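Local coordinates for trp repressor binding protein WrbA (Deinococcus radiodurans, PDB 1YDG), which catalyses the FMN-dependent reduction of quinones to quinols by NADH or NADPH and assembles as a homotetramer of flavodoxin-like subunits, at the interface of chains A and B. Sequence-based numbering; all coordinates share one arbitrary frame. Chains: chain A/B, trp repressor binding protein WrbA.

The interface of chains A and B. Residues chain A 92-95, 98-99, 102; chain B 92-95, 98-99, 102.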
# COMPACT_ATOMS: atom_id res chain seq x y z
N GLY A 92 5.85 8.51 2.82
CA GLY A 92 6.27 8.33 1.43
C GLY A 92 7.71 8.75 1.28
O GLY A 92 8.34 9.18 2.23
N ALA A 93 8.24 8.67 0.06
CA ALA A 93 9.62 9.08 -0.17
C ALA A 93 9.67 10.61 -0.23
O ALA A 93 8.64 11.26 -0.39
CB ALA A 93 10.14 8.43 -1.48
N THR A 94 10.87 11.17 -0.07
CA THR A 94 11.08 12.61 -0.28
C THR A 94 10.72 13.10 -1.69
O THR A 94 10.84 12.34 -2.66
CB THR A 94 12.55 13.00 -0.01
OG1 THR A 94 13.44 12.19 -0.80
CG2 THR A 94 12.88 12.85 1.44
N SER A 95 10.28 14.36 -1.80
CA SER A 95 10.07 15.00 -3.11
C SER A 95 11.34 15.00 -3.94
O SER A 95 11.28 14.90 -5.13
CB SER A 95 9.55 16.44 -3.00
OG SER A 95 10.42 17.23 -2.22
N ARG A 98 11.51 11.52 -5.45
CA ARG A 98 10.49 11.48 -6.50
C ARG A 98 10.88 12.30 -7.71
O ARG A 98 10.60 11.90 -8.85
CB ARG A 98 9.15 11.99 -6.01
CG ARG A 98 8.50 11.23 -4.90
CD ARG A 98 8.47 9.69 -5.03
NE ARG A 98 7.85 9.20 -6.25
CZ ARG A 98 7.41 7.95 -6.44
NH1 ARG A 98 7.45 7.07 -5.45
NH2 ARG A 98 6.89 7.59 -7.60
N ALA A 99 11.54 13.43 -7.48
CA ALA A 99 12.00 14.27 -8.58
C ALA A 99 13.01 13.52 -9.44
O ALA A 99 12.96 13.61 -10.66
CB ALA A 99 12.57 15.58 -8.05
N ASP A 102 11.06 10.92 -11.39
CA ASP A 102 10.31 11.52 -12.51
C ASP A 102 11.20 11.76 -13.77
O ASP A 102 10.69 11.87 -14.90
CB ASP A 102 9.60 12.80 -12.05
CG ASP A 102 8.42 12.54 -11.09
OD1 ASP A 102 8.20 11.38 -10.63
OD2 ASP A 102 7.66 13.50 -10.81
N GLY B 92 2.82 6.52 -7.86
CA GLY B 92 2.86 7.49 -6.78
C GLY B 92 2.44 8.83 -7.35
O GLY B 92 2.15 8.94 -8.54
N ALA B 93 2.41 9.84 -6.51
CA ALA B 93 2.07 11.20 -6.95
C ALA B 93 3.29 11.81 -7.62
O ALA B 93 4.40 11.32 -7.45
CB ALA B 93 1.60 12.03 -5.77
N THR B 94 3.07 12.86 -8.42
CA THR B 94 4.19 13.58 -9.04
C THR B 94 5.12 14.20 -8.00
O THR B 94 4.71 14.54 -6.91
CB THR B 94 3.69 14.73 -9.96
OG1 THR B 94 2.86 15.63 -9.20
CG2 THR B 94 2.92 14.18 -11.15
N SER B 95 6.38 14.36 -8.37
CA SER B 95 7.35 15.10 -7.57
C SER B 95 6.86 16.51 -7.27
O SER B 95 7.13 17.03 -6.19
CB SER B 95 8.72 15.14 -8.25
OG SER B 95 8.66 15.79 -9.51
N ARG B 98 4.48 16.13 -4.37
CA ARG B 98 5.26 15.79 -3.19
C ARG B 98 6.10 16.96 -2.67
O ARG B 98 6.25 17.13 -1.47
CB ARG B 98 6.15 14.57 -3.44
CG ARG B 98 5.39 13.30 -3.77
CD ARG B 98 4.29 12.91 -2.77
NE ARG B 98 4.79 12.72 -1.42
CZ ARG B 98 4.13 12.09 -0.43
NH1 ARG B 98 2.95 11.51 -0.64
NH2 ARG B 98 4.66 12.05 0.78
N ALA B 99 6.60 17.79 -3.57
CA ALA B 99 7.31 19.01 -3.14
C ALA B 99 6.39 19.97 -2.38
O ALA B 99 6.82 20.56 -1.39
CB ALA B 99 7.94 19.71 -4.31
N ASP B 102 5.91 18.50 1.04
CA ASP B 102 7.14 18.65 1.81
C ASP B 102 7.31 20.07 2.39
O ASP B 102 8.25 20.31 3.15
CB ASP B 102 8.37 18.26 0.96
CG ASP B 102 8.57 16.73 0.81
OD1 ASP B 102 7.71 15.94 1.27
OD2 ASP B 102 9.60 16.32 0.19
O HOH W 1 7.09 13.83 0.19
O HOH W 2 6.84 10.64 -8.62
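In each subunit an extended stretch, A:Gly92 and A:Ala93, turns through A:Thr94 into the helix starting at A:Ser95, and a two-fold axis sets the start of this helix against the far end of its counterpart in chain B, around B:Ala99 and B:Asp102. The first turn is capped from across the interface. The backbone N of A:Ser95 gives a nearly straight bond to carboxylate oxygen OD2 of B:Asp102 (2.9 Å, 161° at H), and the hydroxyl OG of A:Ser95 donates to the same oxygen at 2.7 Å. Both donors lie above the carboxylate plane. Serine suits the place because its short hydroxyl, held between the backbone N and the carbonyl carbon (chi1 57°), points alongside its own N-H; the helix start would probably favour a negative charge on the carboxylate. Alanine suits the facing position because its single methyl lets CB of A:Ser95 come within 3.4 Å of CA of B:Ala99. In the twin, A:Asp102 grips B:Ser95 with OD2 while OD1 holds water 2. An alanine at A:Asp102 would remove both carboxylate oxygens and would probably cost N and OG of B:Ser95 their shared acceptor, weakening that cap and the hold on water 2. That water also meets the backbone O of B:Ala93 at 2.8 Å and lies in plane at the guanidinium edge of A:Arg98, 2.9 Å from NE. Arginine can do this because its chain, bent at chi2 and chi3, folds back to the water, while its aliphatic part runs beside that of B:Arg98, CG to CG 3.9 Å. The patch joins helix 95-102 of chain A, just after strand 92-93 of the flavodoxin-like fold, to its counterpart within the homotetramer.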